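Local coordinates for peroxisomal acyl-coenzyme A oxidase 1 (Arabidopsis thaliana, PDB 1W07), which catalyses the FAD-dependent desaturation of long- and medium-chain acyl-CoAs to 2-trans-enoyl-CoAs, passing electrons to oxygen to give hydrogen peroxide, at residues L41-P46 against N608-Y613; M439-Q444 against A456-A461; A462-C467 against A486-A491. The protein carries 1 engineered substitution. One frame throughout, in Å; residues are numbered along the deposited sequence.

Contact 1: L41-P46 against N608-Y613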
loop_
_atom_site.group_PDB
_atom_site.type_symbol
_atom_site.label_atom_id
_atom_site.label_comp_id
_atom_site.label_asym_id
_atom_site.label_seq_id
_atom_site.Cartn_x
_atom_site.Cartn_y
_atom_site.Cartn_z
ATOM N N LEU B 41 3.518 0.435 31.950
ATOM C CA LEU B 41 4.904 0.533 32.394
ATOM C C LEU B 41 5.801 1.087 31.282
ATOM O O LEU B 41 6.704 1.886 31.537
ATOM C CB LEU B 41 5.407 -0.845 32.810
ATOM C CG LEU B 41 6.841 -0.894 33.323
ATOM C CD1 LEU B 41 6.929 -0.146 34.647
ATOM C CD2 LEU B 41 7.276 -2.337 33.490
ATOM N N VAL B 42 5.557 0.660 30.044
ATOM C CA VAL B 42 6.358 1.130 28.921
ATOM C C VAL B 42 6.009 2.567 28.563
ATOM O O VAL B 42 6.897 3.394 28.354
ATOM C CB VAL B 42 6.168 0.226 27.670
ATOM C CG1 VAL B 42 6.882 0.838 26.458
ATOM C CG2 VAL B 42 6.733 -1.149 27.943
ATOM N N ALA B 43 4.712 2.860 28.497
ATOM C CA ALA B 43 4.245 4.192 28.135
ATOM C C ALA B 43 4.759 5.289 29.057
ATOM O O ALA B 43 5.056 6.399 28.617
ATOM C CB ALA B 43 2.716 4.212 28.095
ATOM N N SER B 44 4.867 4.975 30.338
ATOM C CA SER B 44 5.329 5.942 31.320
ATOM C C SER B 44 6.848 6.128 31.375
ATOM O O SER B 44 7.320 7.040 32.048
ATOM C CB SER B 44 4.811 5.543 32.706
ATOM O OG SER B 44 5.337 4.280 33.090
ATOM N N ASP B 45 7.613 5.293 30.677
ATOM C CA ASP B 45 9.090 5.392 30.700
ATOM C C ASP B 45 9.621 6.283 29.569
ATOM O O ASP B 45 9.448 5.980 28.394
ATOM C CB ASP B 45 9.716 3.998 30.590
ATOM C CG ASP B 45 11.185 3.965 31.019
ATOM O OD1 ASP B 45 11.915 4.952 30.777
ATOM O OD2 ASP B 45 11.618 2.930 31.577
ATOM N N PRO B 46 10.292 7.391 29.916
ATOM C CA PRO B 46 10.850 8.327 28.930
ATOM C C PRO B 46 11.781 7.674 27.910
ATOM O O PRO B 46 11.826 8.076 26.751
ATOM C CB PRO B 46 11.589 9.343 29.799
ATOM C CG PRO B 46 10.818 9.320 31.078
ATOM C CD PRO B 46 10.573 7.855 31.286
ATOM N N ASN B 608 -7.795 -1.955 23.931
ATOM C CA ASN B 608 -7.119 -1.435 25.112
ATOM C C ASN B 608 -5.723 -0.860 24.854
ATOM O O ASN B 608 -4.827 -0.975 25.694
ATOM C CB ASN B 608 -7.037 -2.526 26.181
ATOM C CG ASN B 608 -6.709 -1.970 27.532
ATOM O OD1 ASN B 608 -7.334 -1.010 27.973
ATOM N ND2 ASN B 608 -5.730 -2.562 28.205
ATOM N N TYR B 609 -5.543 -0.236 23.696
ATOM C CA TYR B 609 -4.258 0.351 23.327
ATOM C C TYR B 609 -4.040 1.709 23.981
ATOM O O TYR B 609 -4.972 2.514 24.067
ATOM C CB TYR B 609 -4.182 0.516 21.801
ATOM C CG TYR B 609 -4.036 -0.776 21.032
ATOM C CD1 TYR B 609 -4.624 -0.929 19.777
ATOM C CD2 TYR B 609 -3.285 -1.843 21.542
ATOM C CE1 TYR B 609 -4.473 -2.114 19.040
ATOM C CE2 TYR B 609 -3.130 -3.040 20.806
ATOM C CZ TYR B 609 -3.730 -3.159 19.555
ATOM O OH TYR B 609 -3.582 -4.307 18.792
ATOM N N THR B 610 -2.816 1.966 24.436
ATOM C CA THR B 610 -2.485 3.251 25.053
ATOM C C THR B 610 -2.162 4.199 23.893
ATOM O O THR B 610 -1.863 3.745 22.784
ATOM C CB THR B 610 -1.208 3.170 25.928
ATOM O OG1 THR B 610 -0.084 2.860 25.090
ATOM C CG2 THR B 610 -1.349 2.103 27.034
ATOM N N ASP B 611 -2.217 5.507 24.130
ATOM C CA ASP B 611 -1.896 6.460 23.076
ATOM C C ASP B 611 -0.426 6.321 22.718
ATOM O O ASP B 611 -0.029 6.513 21.561
ATOM C CB ASP B 611 -2.170 7.892 23.532
ATOM C CG ASP B 611 -3.626 8.288 23.378
ATOM O OD1 ASP B 611 -4.365 7.597 22.647
ATOM O OD2 ASP B 611 -4.018 9.302 23.979
ATOM N N HIS B 612 0.390 5.996 23.716
ATOM C CA HIS B 612 1.818 5.828 23.484
ATOM C C HIS B 612 2.064 4.715 22.470
ATOM O O HIS B 612 2.876 4.873 21.559
ATOM C CB HIS B 612 2.548 5.505 24.793
ATOM C CG HIS B 612 3.992 5.155 24.614
ATOM N ND1 HIS B 612 4.410 3.893 24.254
ATOM C CD2 HIS B 612 5.114 5.905 24.726
ATOM C CE1 HIS B 612 5.727 3.879 24.153
ATOM N NE2 HIS B 612 6.179 5.089 24.432
ATOM N N TYR B 613 1.356 3.595 22.620
ATOM C CA TYR B 613 1.537 2.462 21.710
ATOM C C TYR B 613 1.002 2.772 20.312
ATOM O O TYR B 613 1.652 2.470 19.303
ATOM C CB TYR B 613 0.833 1.222 22.251
ATOM C CG TYR B 613 1.066 -0.018 21.418
ATOM C CD1 TYR B 613 2.345 -0.562 21.288
ATOM C CD2 TYR B 613 0.010 -0.647 20.760
ATOM C CE1 TYR B 613 2.562 -1.703 20.529
ATOM C CE2 TYR B 613 0.214 -1.779 20.004
ATOM C CZ TYR B 613 1.485 -2.306 19.894
ATOM O OH TYR B 613 1.648 -3.464 19.189
#
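Val42, on helix 29-43, opens the contact by setting its CG1 methyl 4.0 Å from CE1 of His612. It meets the ring obliquely, and the two side chains cross at about a right angle. Ala43 carries most of this side. Its CA stands over one face of the imidazole in a CH-pi contact, 3.8 Å from the ring centroid and 18° off the ring normal, while its CB rests 3.6 Å from His612 CB. With CG anti to its backbone N (chi1 173°), His612 lays the imidazole face against Ala43 CA. Two distant helical parts of the acyl-CoA oxidase fold meet here: helix 29-43 of the N-terminal region and the start of helix 611-614 in the C-terminal one. Thr610 is the N-cap of that short helix. Its OG1 accepts from Tyr613 N at 3.0 Å and also lies at the margin of the Ala43 methyl. Beyond Ala43 the chain turns, with Asp45 N bonded to Val42 O, and Asp45 OD2 is hydrogen-bonded to His71 NE2. Phe48 O takes the hydrogen bond of His612 NE2. An alanine in place of His612 would probably leave Phe48 O without this mate and open a gap beneath Ala43 CA.

Contact 2: M439-Q444 against A456-A461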
loop_
_atom_site.group_PDB
_atom_site.type_symbol
_atom_site.label_atom_id
_atom_site.label_comp_id
_atom_site.label_asym_id
_atom_site.label_seq_id
_atom_site.Cartn_x
_atom_site.Cartn_y
_atom_site.Cartn_z
ATOM N N MET B 439 -4.777 -30.363 -4.122
ATOM C CA MET B 439 -4.828 -31.221 -5.302
ATOM C C MET B 439 -4.619 -32.684 -4.923
ATOM O O MET B 439 -5.278 -33.567 -5.467
ATOM C CB MET B 439 -3.781 -30.787 -6.332
ATOM C CG MET B 439 -4.075 -29.449 -7.010
ATOM S SD MET B 439 -5.679 -29.361 -7.842
ATOM C CE MET B 439 -6.672 -28.497 -6.574
ATOM N N LYS B 440 -3.706 -32.943 -3.992
ATOM C CA LYS B 440 -3.466 -34.310 -3.546
ATOM C C LYS B 440 -4.678 -34.845 -2.789
ATOM O O LYS B 440 -5.057 -35.996 -2.949
ATOM C CB LYS B 440 -2.227 -34.377 -2.646
ATOM C CG LYS B 440 -0.921 -34.243 -3.397
ATOM C CD LYS B 440 0.292 -34.367 -2.479
ATOM C CE LYS B 440 0.363 -35.722 -1.778
ATOM N NZ LYS B 440 1.592 -35.839 -0.935
ATOM N N THR B 441 -5.284 -34.002 -1.963
ATOM C CA THR B 441 -6.451 -34.400 -1.186
ATOM C C THR B 441 -7.584 -34.764 -2.131
ATOM O O THR B 441 -8.329 -35.720 -1.897
ATOM C CB THR B 441 -6.909 -33.267 -0.246
ATOM O OG1 THR B 441 -5.821 -32.915 0.610
ATOM C CG2 THR B 441 -8.103 -33.706 0.604
ATOM N N VAL B 442 -7.714 -33.994 -3.202
ATOM C CA VAL B 442 -8.746 -34.250 -4.192
ATOM C C VAL B 442 -8.425 -35.556 -4.907
ATOM O O VAL B 442 -9.322 -36.351 -5.187
ATOM C CB VAL B 442 -8.823 -33.120 -5.235
ATOM C CG1 VAL B 442 -9.774 -33.519 -6.358
ATOM C CG2 VAL B 442 -9.284 -31.828 -4.568
ATOM N N ALA B 443 -7.140 -35.768 -5.189
ATOM C CA ALA B 443 -6.682 -36.976 -5.869
ATOM C C ALA B 443 -7.113 -38.201 -5.080
ATOM O O ALA B 443 -7.486 -39.224 -5.650
ATOM C CB ALA B 443 -5.158 -36.950 -6.022
ATOM N N GLN B 444 -7.059 -38.087 -3.759
ATOM C CA GLN B 444 -7.468 -39.174 -2.885
ATOM C C GLN B 444 -8.974 -39.007 -2.670
ATOM O O GLN B 444 -9.418 -38.367 -1.721
ATOM C CB GLN B 444 -6.687 -39.077 -1.579
ATOM C CG GLN B 444 -5.181 -39.088 -1.829
ATOM C CD GLN B 444 -4.366 -38.678 -0.623
ATOM O OE1 GLN B 444 -3.146 -38.542 -0.707
ATOM N NE2 GLN B 444 -5.030 -38.481 0.502
ATOM N N ALA B 456 -12.256 -31.814 5.846
ATOM C CA ALA B 456 -13.328 -32.789 6.002
ATOM C C ALA B 456 -14.477 -32.502 5.042
ATOM O O ALA B 456 -15.066 -33.420 4.466
ATOM C CB ALA B 456 -13.830 -32.779 7.440
ATOM N N TYR B 457 -14.789 -31.223 4.861
ATOM C CA TYR B 457 -15.874 -30.840 3.972
ATOM C C TYR B 457 -15.650 -31.373 2.573
ATOM O O TYR B 457 -16.601 -31.640 1.840
ATOM C CB TYR B 457 -16.003 -29.312 3.926
ATOM C CG TYR B 457 -14.907 -28.614 3.140
ATOM C CD1 TYR B 457 -15.126 -28.175 1.832
ATOM C CD2 TYR B 457 -13.651 -28.396 3.702
ATOM C CE1 TYR B 457 -14.117 -27.532 1.102
ATOM C CE2 TYR B 457 -12.631 -27.756 2.982
ATOM C CZ TYR B 457 -12.871 -27.329 1.685
ATOM O OH TYR B 457 -11.857 -26.721 0.977
ATOM N N MET B 458 -14.384 -31.518 2.201
ATOM C CA MET B 458 -14.052 -32.005 0.867
ATOM C C MET B 458 -14.551 -33.426 0.687
ATOM O O MET B 458 -14.539 -33.957 -0.419
ATOM C CB MET B 458 -12.538 -31.940 0.634
ATOM C CG MET B 458 -11.973 -30.523 0.658
ATOM S SD MET B 458 -10.197 -30.452 0.339
ATOM C CE MET B 458 -10.205 -30.311 -1.482
ATOM N N GLY B 459 -14.995 -34.035 1.782
ATOM C CA GLY B 459 -15.510 -35.388 1.722
ATOM C C GLY B 459 -16.977 -35.399 1.329
ATOM O O GLY B 459 -17.453 -36.326 0.674
ATOM N N ARG B 460 -17.696 -34.356 1.732
ATOM C CA ARG B 460 -19.114 -34.243 1.428
ATOM C C ARG B 460 -19.346 -33.569 0.081
ATOM O O ARG B 460 -20.282 -32.778 -0.077
ATOM C CB ARG B 460 -19.826 -33.459 2.538
ATOM C CG ARG B 460 -19.848 -34.198 3.867
ATOM C CD ARG B 460 -20.586 -33.437 4.966
ATOM N NE ARG B 460 -19.737 -32.491 5.687
ATOM C CZ ARG B 460 -19.438 -31.265 5.268
ATOM N NH1 ARG B 460 -19.921 -30.814 4.116
ATOM N NH2 ARG B 460 -18.661 -30.486 6.007
ATOM N N ALA B 461 -18.500 -33.892 -0.894
ATOM C CA ALA B 461 -18.603 -33.330 -2.236
ATOM C C ALA B 461 -19.934 -33.694 -2.900
ATOM O O ALA B 461 -20.283 -33.157 -3.955
ATOM C CB ALA B 461 -17.440 -33.829 -3.093
#
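Met458 reaches Thr441 and Val442 through a side chain that starts with CG anti to the carbonyl carbon (chi1 -64°), runs extended to SD and then bends at chi3 (89°), which turns CE to the side. The contact is a small apolar one, joining the last turn of helix 427-443 to the 3-10 turn 456-459 of the connection that leads into helix 461-464. No hydrogen bond spans the two segments. The backbones stay well apart, with the CA atoms of Val442 and Met458 7.7 Å from each other, and the thioether bridges the space between them.

The sulfur and the terminal methyl each have their own partner. SD meets the Thr441 CG2 methyl at 3.9 Å, and CE comes to 3.6 Å from CG2 of Val442; in both pairs the side chains cross at about a right angle. Thr441 can offer a methyl here because CG2 is anti to the backbone N, while its OG1 is hydrogen-bonded to Phe437 O one turn back, so the polar branch is already satisfied within its own helix. On the other segment, Arg460 N bonds to Tyr457 O at 2.9 Å and holds the 3-10 turn, and Arg460 takes the N-cap position of the helix that follows. Tyr457 is fixed from its far end by a hydrogen bond between its OH and His526 ND1, on helix 516-538. Met458 CG lies 3.5 Å above the plane of the Tyr457 ring, offset toward its rim.

Contact 3: A462-C467 against A486-A491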
loop_
_atom_site.group_PDB
_atom_site.type_symbol
_atom_site.label_atom_id
_atom_site.label_comp_id
_atom_site.label_asym_id
_atom_site.label_seq_id
_atom_site.Cartn_x
_atom_site.Cartn_y
_atom_site.Cartn_z
ATOM N N ALA B 462 -20.664 -34.606 -2.263
ATOM C CA ALA B 462 -21.955 -35.073 -2.759
ATOM C C ALA B 462 -22.938 -33.934 -2.969
ATOM O O ALA B 462 -23.203 -33.541 -4.106
ATOM C CB ALA B 462 -22.542 -36.091 -1.784
ATOM N N HIS B 463 -23.486 -33.402 -1.877
ATOM C CA HIS B 463 -24.441 -32.302 -1.977
ATOM C C HIS B 463 -23.756 -30.972 -2.221
ATOM O O HIS B 463 -24.370 -30.048 -2.752
ATOM C CB HIS B 463 -25.293 -32.199 -0.712
ATOM C CG HIS B 463 -26.681 -32.746 -0.876
ATOM N ND1 HIS B 463 -27.509 -32.365 -1.907
ATOM C CD2 HIS B 463 -27.382 -33.637 -0.137
ATOM C CE1 HIS B 463 -28.663 -32.998 -1.800
ATOM N NE2 HIS B 463 -28.614 -33.776 -0.731
ATOM N N LEU B 464 -22.489 -30.876 -1.831
ATOM C CA LEU B 464 -21.733 -29.642 -2.011
ATOM C C LEU B 464 -21.589 -29.261 -3.479
ATOM O O LEU B 464 -21.974 -28.158 -3.875
ATOM C CB LEU B 464 -20.356 -29.768 -1.350
ATOM C CG LEU B 464 -20.405 -29.745 0.187
ATOM C CD1 LEU B 464 -19.023 -29.982 0.756
ATOM C CD2 LEU B 464 -20.963 -28.410 0.675
ATOM N N LEU B 465 -21.052 -30.169 -4.291
ATOM C CA LEU B 465 -20.871 -29.895 -5.717
ATOM C C LEU B 465 -22.177 -29.919 -6.499
ATOM O O LEU B 465 -22.173 -29.983 -7.728
ATOM C CB LEU B 465 -19.887 -30.895 -6.331
ATOM C CG LEU B 465 -18.396 -30.611 -6.096
ATOM C CD1 LEU B 465 -17.565 -31.713 -6.733
ATOM C CD2 LEU B 465 -18.028 -29.249 -6.683
ATOM N N GLN B 466 -23.296 -29.860 -5.787
ATOM C CA GLN B 466 -24.599 -29.870 -6.437
ATOM C C GLN B 466 -25.671 -29.273 -5.532
ATOM O O GLN B 466 -26.822 -29.715 -5.563
ATOM C CB GLN B 466 -24.973 -31.302 -6.824
ATOM N N CYS B 467 -25.301 -28.267 -4.737
ATOM C CA CYS B 467 -26.262 -27.648 -3.832
ATOM C C CYS B 467 -27.024 -26.460 -4.378
ATOM O O CYS B 467 -26.780 -25.982 -5.483
ATOM C CB CYS B 467 -25.618 -27.225 -2.504
ATOM S SG CYS B 467 -24.191 -26.078 -2.453
ATOM N N ALA B 486 -22.139 -22.445 1.774
ATOM C CA ALA B 486 -21.746 -21.603 0.652
ATOM C C ALA B 486 -20.228 -21.559 0.469
ATOM O O ALA B 486 -19.735 -21.742 -0.644
ATOM C CB ALA B 486 -22.276 -20.204 0.848
ATOM N N PHE B 487 -19.484 -21.310 1.549
ATOM C CA PHE B 487 -18.018 -21.245 1.460
ATOM C C PHE B 487 -17.356 -22.597 1.173
ATOM O O PHE B 487 -16.357 -22.658 0.460
ATOM C CB PHE B 487 -17.418 -20.652 2.740
ATOM C CG PHE B 487 -17.407 -19.145 2.766
ATOM C CD1 PHE B 487 -18.586 -18.424 2.924
ATOM C CD2 PHE B 487 -16.213 -18.448 2.604
ATOM C CE1 PHE B 487 -18.578 -17.033 2.916
ATOM C CE2 PHE B 487 -16.190 -17.060 2.596
ATOM C CZ PHE B 487 -17.378 -16.350 2.751
ATOM N N GLU B 488 -17.899 -23.675 1.731
ATOM C CA GLU B 488 -17.331 -25.004 1.497
ATOM C C GLU B 488 -17.541 -25.386 0.037
ATOM O O GLU B 488 -16.621 -25.849 -0.630
ATOM C CB GLU B 488 -17.976 -26.052 2.415
ATOM C CG GLU B 488 -17.746 -25.820 3.902
ATOM C CD GLU B 488 -18.374 -26.898 4.763
ATOM O OE1 GLU B 488 -19.403 -27.463 4.342
ATOM O OE2 GLU B 488 -17.857 -27.168 5.866
ATOM N N ALA B 489 -18.752 -25.175 -0.461
ATOM C CA ALA B 489 -19.063 -25.481 -1.853
ATOM C C ALA B 489 -18.190 -24.671 -2.810
ATOM O O ALA B 489 -17.628 -25.205 -3.766
ATOM C CB ALA B 489 -20.529 -25.192 -2.132
ATOM N N ARG B 490 -18.080 -23.376 -2.552
ATOM C CA ARG B 490 -17.276 -22.501 -3.390
ATOM C C ARG B 490 -15.811 -22.945 -3.457
ATOM O O ARG B 490 -15.209 -22.975 -4.533
ATOM C CB ARG B 490 -17.390 -21.063 -2.870
ATOM C CG ARG B 490 -16.402 -20.091 -3.476
ATOM C CD ARG B 490 -15.392 -19.650 -2.431
ATOM N NE ARG B 490 -14.496 -18.594 -2.929
ATOM C CZ ARG B 490 -13.834 -17.762 -2.129
ATOM N NH1 ARG B 490 -13.975 -17.858 -0.808
ATOM N NH2 ARG B 490 -13.041 -16.838 -2.639
ATOM N N ALA B 491 -15.246 -23.306 -2.311
ATOM C CA ALA B 491 -13.858 -23.757 -2.241
ATOM C C ALA B 491 -13.677 -25.114 -2.918
ATOM O O ALA B 491 -12.781 -25.295 -3.743
ATOM C CB ALA B 491 -13.413 -23.846 -0.793
#
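The backbones draw in to 4.9 Å between the CA atoms of Leu464 and Ala489, just where helix 461-464 ends and Leu465 leaves helical geometry, so that main-chain atoms of the short helix take part directly. Leu464 O sits 3.7 Å from the CB of Ala489, and it also receives a weak bond from Cys467 N. So close an approach depends on the smallness of Ala489, whose single methyl is met by both the carbonyl and the side chains around it.

Leu464 projects toward helix 480-503, its CG beside the backbone N and with CD1 anti to CA (chi2 176°), which leaves the other methyl, CD2, turned to the backbone of that helix. There CD2 lies 4.1 Å from Ala489 N, 4.3 Å from Ala489 CB and at similar range from the Glu488 side chain. Glu488 extends beyond CG, its chain crossing Leu464 obliquely; CD2 meets it at two points, CB near the backbone and OE1 at the carboxylate. From the loop, Cys467 adds the last contact, SG to Ala489 CB at 3.8 Å. Its SG takes the crowded position between N and carbonyl carbon (chi1 57°), which swings the sulfur in toward the helix.

No hydrogen bond joins the two segments. Around helix 480-503, Phe487 packs on helix 516-538 and meets Phe571 edge-to-face, while Arg490 forms a salt bridge with Asp570. The sulfur of Cys467 is bonded to Cys576, and the result is a disulfide-tethered loop, closely packed on an alanine of a long helix in the helical C-terminal part of this acyl-CoA oxidase.

How the contacts relate
Contacts 2 and 3 are neighbours in series, their centres about 12 Å apart, whereas contact 1 lies on the opposite side of the chain's centre, about 49 and 48 Å away between centres. Contacts 2 and 3 join through Tyr457 and Arg460: Tyr457 O lies 3.1 Å from Leu464 CD1, Tyr457 also packs on Glu488 and Ala491, and Arg460 NH1 makes a long, weak ion pair with Glu488 OE1. Contact 1, between segments whose nearest ends are 562 residues apart, spans the stretch holding the other two. None of the three touches the FAD pocket, but helix 427-443, which ends in contact 2, starts right after FAD-binding Asp426 and close to Glu424, the probable proton acceptor.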